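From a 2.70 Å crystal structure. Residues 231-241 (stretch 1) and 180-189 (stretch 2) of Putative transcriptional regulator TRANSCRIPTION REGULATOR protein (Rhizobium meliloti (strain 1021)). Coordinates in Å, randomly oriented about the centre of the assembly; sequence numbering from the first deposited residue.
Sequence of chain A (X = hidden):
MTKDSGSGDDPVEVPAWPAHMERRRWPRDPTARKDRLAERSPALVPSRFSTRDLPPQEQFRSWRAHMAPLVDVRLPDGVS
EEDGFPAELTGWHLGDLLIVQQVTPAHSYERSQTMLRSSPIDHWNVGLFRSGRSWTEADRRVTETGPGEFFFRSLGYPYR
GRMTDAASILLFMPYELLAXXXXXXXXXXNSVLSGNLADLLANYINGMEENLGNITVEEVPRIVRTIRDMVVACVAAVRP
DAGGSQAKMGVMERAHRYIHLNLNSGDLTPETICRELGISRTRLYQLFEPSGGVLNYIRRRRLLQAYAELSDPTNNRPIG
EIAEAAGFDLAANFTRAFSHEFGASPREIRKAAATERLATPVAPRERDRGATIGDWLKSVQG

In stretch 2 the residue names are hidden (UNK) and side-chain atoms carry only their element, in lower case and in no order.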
ATOM      1  N   VAL A 231       8.098   1.503  11.438  1.00 74.60           N
ATOM      2  CA  VAL A 231       6.666   1.386  11.145  1.00 74.87           C
ATOM      3  C   VAL A 231       5.973   0.530  12.193  1.00 78.41           C
ATOM      4  O   VAL A 231       5.005   0.957  12.823  1.00 81.65           O
ATOM      5  CB  VAL A 231       6.399   0.809   9.737  1.00 73.46           C
ATOM      6  CG1 VAL A 231       4.971   0.286   9.602  1.00 72.28           C
ATOM      7  CG2 VAL A 231       6.660   1.871   8.670  1.00 72.75           C
ATOM      8  N   VAL A 232       6.474  -0.679  12.374  1.00 80.42           N
ATOM      9  CA  VAL A 232       5.868  -1.615  13.306  1.00 82.59           C
ATOM     10  C   VAL A 232       5.862  -1.071  14.760  1.00 83.02           C
ATOM     11  O   VAL A 232       4.916  -1.321  15.518  1.00 80.71           O
ATOM     12  CB  VAL A 232       6.527  -3.018  13.162  1.00 86.84           C
ATOM     13  CG1 VAL A 232       7.927  -3.063  13.759  1.00 90.43           C
ATOM     14  CG2 VAL A 232       5.660  -4.089  13.783  1.00 88.83           C
ATOM     15  N   ALA A 233       6.895  -0.306  15.123  1.00 84.13           N
ATOM     16  CA  ALA A 233       6.932   0.432  16.401  1.00 86.17           C
ATOM     17  C   ALA A 233       5.849   1.519  16.518  1.00 85.32           C
ATOM     18  O   ALA A 233       5.234   1.660  17.570  1.00 86.79           O
ATOM     19  CB  ALA A 233       8.305   1.049  16.621  1.00 87.63           C
ATOM     20  N   CYS A 234       5.624   2.287  15.456  1.00 83.39           N
ATOM     21  CA  CYS A 234       4.541   3.277  15.456  1.00 85.29           C
ATOM     22  C   CYS A 234       3.159   2.673  15.687  1.00 87.40           C
ATOM     23  O   CYS A 234       2.330   3.272  16.379  1.00 89.38           O
ATOM     24  CB  CYS A 234       4.500   4.059  14.147  1.00 83.81           C
ATOM     25  SG  CYS A 234       5.893   5.164  13.893  1.00 84.65           S
ATOM     26  N   VAL A 235       2.911   1.498  15.112  1.00 89.00           N
ATOM     27  CA  VAL A 235       1.591   0.866  15.194  1.00 89.92           C
ATOM     28  C   VAL A 235       1.262   0.371  16.618  1.00 95.84           C
ATOM     29  O   VAL A 235       0.100   0.103  16.906  1.00 96.12           O
ATOM     30  CB  VAL A 235       1.418  -0.244  14.127  1.00 88.38           C
ATOM     31  CG1 VAL A 235       0.015  -0.843  14.170  1.00 88.54           C
ATOM     32  CG2 VAL A 235       1.713   0.313  12.736  1.00 87.47           C
ATOM     33  N   ALA A 236       2.255   0.271  17.513  1.00103.73           N
ATOM     34  CA  ALA A 236       1.970   0.224  18.963  1.00108.15           C
ATOM     35  C   ALA A 236       1.282   1.548  19.360  1.00113.14           C
ATOM     36  O   ALA A 236       1.924   2.518  19.786  1.00106.51           O
ATOM     37  CB  ALA A 236       3.232  -0.010  19.768  1.00110.55           C
ATOM     38  N   ALA A 237      -0.041   1.555  19.158  1.00120.48           N
ATOM     39  CA  ALA A 237      -0.908   2.736  19.251  1.00122.73           C
ATOM     40  C   ALA A 237      -2.248   2.343  19.893  1.00129.87           C
ATOM     41  O   ALA A 237      -2.604   1.160  19.901  1.00128.72           O
ATOM     42  CB  ALA A 237      -1.143   3.308  17.862  1.00119.23           C
ATOM     43  N   VAL A 238      -2.987   3.333  20.411  1.00138.89           N
ATOM     44  CA  VAL A 238      -4.231   3.095  21.185  1.00145.98           C
ATOM     45  C   VAL A 238      -5.208   2.237  20.374  1.00144.98           C
ATOM     46  O   VAL A 238      -5.490   2.542  19.218  1.00142.60           O
ATOM     47  CB  VAL A 238      -4.913   4.427  21.636  1.00151.00           C
ATOM     48  CG1 VAL A 238      -6.340   4.200  22.150  1.00152.80           C
ATOM     49  CG2 VAL A 238      -4.084   5.123  22.715  1.00153.95           C
ATOM     50  N   ARG A 239      -5.711   1.168  20.987  1.00149.55           N
ATOM     51  CA  ARG A 239      -6.542   0.190  20.282  1.00150.30           C
ATOM     52  C   ARG A 239      -7.997   0.654  20.127  1.00155.25           C
ATOM     53  O   ARG A 239      -8.567   1.207  21.070  1.00161.15           O
ATOM     54  CB  ARG A 239      -6.519  -1.165  21.011  1.00149.36           C
ATOM     55  CG  ARG A 239      -5.215  -1.948  20.893  1.00147.08           C
ATOM     56  CD  ARG A 239      -4.753  -2.172  19.454  1.00143.32           C
ATOM     57  NE  ARG A 239      -5.858  -2.306  18.497  1.00142.01           N
ATOM     58  CZ  ARG A 239      -6.651  -3.372  18.368  1.00141.80           C
ATOM     59  NH1 ARG A 239      -6.489  -4.458  19.125  1.00144.64           N
ATOM     60  NH2 ARG A 239      -7.626  -3.353  17.461  1.00138.88           N
ATOM     61  N   PRO A 240      -8.596   0.445  18.930  1.00156.62           N
ATOM     62  CA  PRO A 240     -10.067   0.415  18.803  1.00157.20           C
ATOM     63  C   PRO A 240     -10.654  -0.918  19.337  1.00156.25           C
ATOM     64  O   PRO A 240     -10.076  -1.507  20.255  1.00159.73           O
ATOM     65  CB  PRO A 240     -10.293   0.597  17.286  1.00155.79           C
ATOM     66  CG  PRO A 240      -9.028   1.199  16.769  1.00152.68           C
ATOM     67  CD  PRO A 240      -7.950   0.583  17.610  1.00153.39           C
ATOM     68  N   ASP A 241     -11.788  -1.377  18.797  1.00152.49           N
ATOM     69  CA  ASP A 241     -12.344  -2.699  19.154  1.00150.43           C
ATOM     70  C   ASP A 241     -13.305  -3.258  18.092  1.00146.34           C
ATOM     71  O   ASP A 241     -13.282  -2.849  16.928  1.00140.10           O
ATOM     72  CB  ASP A 241     -13.051  -2.637  20.515  1.00151.88           C
ATOM     73  CG  ASP A 241     -14.190  -1.632  20.542  1.00150.68           C
ATOM     74  OD1 ASP A 241     -14.009  -0.502  20.040  1.00146.39           O
ATOM     75  OD2 ASP A 241     -15.267  -1.973  21.071  1.00151.64           O
ATOM     76  N   UNK A 180       5.113 -10.747  10.069  1.00 89.93           N
ATOM     77  CA  UNK A 180       5.415 -11.152  11.448  1.00 96.76           C
ATOM     78  C   UNK A 180       4.571 -10.421  12.494  1.00 98.77           C
ATOM     79  O   UNK A 180       4.113 -11.048  13.448  1.00103.49           O
ATOM     80  o   UNK A 180       7.255 -13.078  10.627  1.00101.29           O
ATOM     81  o   UNK A 180       9.028 -11.975  11.312  1.00108.72           O
ATOM     82  c   UNK A 180       6.911 -10.977  11.771  1.00100.18           C
ATOM     83  c   UNK A 180       7.787 -12.090  11.188  1.00103.97           C
ATOM     84  N   UNK A 181       4.347  -9.118  12.313  1.00 98.20           N
ATOM     85  CA  UNK A 181       3.521  -8.345  13.254  1.00 98.96           C
ATOM     86  C   UNK A 181       2.104  -8.081  12.705  1.00 95.65           C
ATOM     87  O   UNK A 181       1.496  -7.058  13.001  1.00 96.76           O
ATOM     88  c   UNK A 181       4.244  -7.048  13.657  1.00100.25           C
ATOM     89  o   UNK A 181       5.281  -7.275  15.817  1.00112.82           O
ATOM     90  o   UNK A 181       6.584  -7.496  14.064  1.00109.12           O
ATOM     91  c   UNK A 181       5.454  -7.301  14.577  1.00107.53           C
ATOM     92  N   UNK A 182       1.557  -9.040  11.955  1.00 94.28           N
ATOM     93  CA  UNK A 182       0.255  -8.875  11.288  1.00 90.62           C
ATOM     94  C   UNK A 182      -0.951  -8.823  12.226  1.00 90.31           C
ATOM     95  O   UNK A 182      -1.998  -8.316  11.835  1.00 90.52           O
ATOM     96  c   UNK A 182       0.045  -9.975  10.259  1.00 90.58           C
ATOM     97  N   UNK A 183      -0.821  -9.350  13.440  1.00 92.58           N
ATOM     98  CA  UNK A 183      -1.924  -9.363  14.398  1.00 95.07           C
ATOM     99  C   UNK A 183      -2.274  -7.962  14.854  1.00 96.02           C
ATOM    100  O   UNK A 183      -3.434  -7.540  14.771  1.00 96.54           O
ATOM    101  N   UNK A 184      -1.258  -7.243  15.324  1.00 96.63           N
ATOM    102  CA  UNK A 184      -1.404  -5.838  15.699  1.00 95.54           C
ATOM    103  C   UNK A 184      -1.766  -4.953  14.506  1.00 90.55           C
ATOM    104  O   UNK A 184      -2.565  -4.031  14.643  1.00 91.99           O
ATOM    105  c   UNK A 184       0.078  -5.899  17.782  1.00104.49           C
ATOM    106  c   UNK A 184      -0.131  -5.323  16.386  1.00 98.07           C
ATOM    107  c   UNK A 184       0.766  -4.910  18.718  1.00109.24           C
ATOM    108  c   UNK A 184       0.599  -5.298  20.184  1.00114.76           C
ATOM    109  n   UNK A 184       1.126  -4.253  21.113  1.00116.87           N
ATOM    110  N   UNK A 185      -1.189  -5.241  13.345  1.00 86.67           N
ATOM    111  CA  UNK A 185      -1.440  -4.452  12.136  1.00 84.70           C
ATOM    112  C   UNK A 185      -2.885  -4.542  11.609  1.00 83.71           C
ATOM    113  O   UNK A 185      -3.391  -3.579  11.048  1.00 81.23           O
ATOM    114  c   UNK A 185       1.908  -4.953  10.164  1.00 86.26           C
ATOM    115  c   UNK A 185      -0.451  -4.836  11.025  1.00 84.61           C
ATOM    116  c   UNK A 185       1.487  -3.827  12.354  1.00 89.73           C
ATOM    117  c   UNK A 185       0.916  -4.138  10.978  1.00 85.97           C
ATOM    118  N   UNK A 186      -3.529  -5.697  11.777  1.00 86.22           N
ATOM    119  CA  UNK A 186      -4.941  -5.867  11.403  1.00 84.21           C
ATOM    120  C   UNK A 186      -5.870  -5.073  12.320  1.00 84.91           C
ATOM    121  O   UNK A 186      -6.812  -4.448  11.848  1.00 88.40           O
ATOM    122  c   UNK A 186      -4.766  -8.109  10.218  1.00 87.27           C
ATOM    123  c   UNK A 186      -5.328  -7.348  11.412  1.00 86.75           C
ATOM    124  c   UNK A 186      -4.840  -9.624  10.353  1.00 88.55           C
ATOM    125  o   UNK A 186      -4.203 -10.314   9.524  1.00 88.58           O
ATOM    126  o   UNK A 186      -5.538 -10.133  11.259  1.00 88.46           O
ATOM    127  N   UNK A 187      -5.593  -5.093  13.621  1.00 84.92           N
ATOM    128  CA  UNK A 187      -6.378  -4.349  14.598  1.00 85.59           C
ATOM    129  C   UNK A 187      -6.208  -2.839  14.544  1.00 84.88           C
ATOM    130  O   UNK A 187      -7.088  -2.098  15.008  1.00 86.36           O
ATOM    131  N   UNK A 188      -5.084  -2.376  13.988  1.00 81.57           N
ATOM    132  CA  UNK A 188      -4.791  -0.940  13.888  1.00 78.73           C
ATOM    133  C   UNK A 188      -5.030  -0.367  12.492  1.00 72.91           C
ATOM    134  O   UNK A 188      -4.461   0.651  12.156  1.00 72.92           O
ATOM    135  c   UNK A 188      -3.348  -0.683  14.314  1.00 79.27           C
ATOM    136  N   UNK A 189      -5.865  -1.003  11.681  1.00 70.71           N
ATOM    137  CA  UNK A 189      -6.059  -0.552  10.310  1.00 67.37           C
ATOM    138  C   UNK A 189      -6.788   0.782  10.305  1.00 67.13           C
ATOM    139  O   UNK A 189      -7.737   0.975  11.077  1.00 66.92           O
ATOM    140  n   UNK A 189      -8.008  -1.046   7.416  1.00 60.57           N
ATOM    141  o   UNK A 189      -5.771  -1.196   7.427  1.00 64.44           O
ATOM    142  c   UNK A 189      -6.844  -1.254   8.018  1.00 63.44           C
ATOM    143  c   UNK A 189      -6.871  -1.563   9.499  1.00 66.43           C
TER

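Position 180 carries two carbons, the second bearing two oxygens, and none of them reaches stretch 1. This short carboxylate is Asp180, exposed, where a charge is easily tolerated.

Position 181 has the same atoms, two carbons and a terminal pair of oxygens. Its CA-to-CB bond points toward stretch 1, and the CB of position 181 lies 3.3 Å from Val232 CG2, a tight van der Waals contact. The residue is Asp181. It sits at the N-cap position, where aspartate is common, although its side chain makes no capping bond here.

At position 182 a single carbon follows CA, out of reach of the valines, which identifies Ala182. Its small side chain suits the first turn of the helix. Position 183 has no side-chain atom at all, and nothing of stretch 1 comes close; it is Gly183, and the contact does not demand the absence of a side chain.

Position 184 extends four carbons in a row to a nitrogen, while the backbone O of position 184 lies 4.1 Å from Val235 CG1. This is Lys184, whose exposed chain suits a charged amine.

Position 185 holds four carbons, forked at the second. The CA-to-CB bond points sideways, but the end of the side chain comes nearer: one of the two end carbons of position 185 lies 3.8 Å from Val235 CG1 and 4.4 Å from Val232 CG2. The fork is the signature of Leu185, a buried, branched hydrocarbon that fits this apolar setting.

Position 186 shows three carbons, the third with two oxygens, and its CA-to-CB bond points away from stretch 1; hence Glu186. Facing away from the valines suits a carboxylate, which is hydrogen-bonded elsewhere in the structure.

Position 187 again lacks side-chain atoms. Here the absence matters, because an ideal CB at position 187 would lie 2.6 Å from Arg239 NH2, a clash. It is Gly187.

Position 188 has one carbon, and the CB of position 188 packs 3.4 Å from Val235 CG1. It is Ala188, the first residue after the helix to leave helical phi/psi; a small apolar group fills this buried site.

Position 189 has two carbons, the second carrying one oxygen and one nitrogen, and its CA-to-CB bond points away. An amide carbon bonded directly to CB identifies Asn189. Pointing away suits its polar group, whose OD1 is hydrogen-bonded elsewhere.

The contact joins an apolar patch to a single hydrogen bond. Val232 and Val235, three residues apart, meet Asp181, Leu185 and Ala188. Farther along, Arg239 NH2 donates a hydrogen bond to Gly187 O at 2.8 Å, and Pro240 CD lies 3.8 Å from that same Gly187 O. The two stretches bury 416 Å² between them, both sides summed.

Stretch 2, residues 180-189: DDAGKLEGAN
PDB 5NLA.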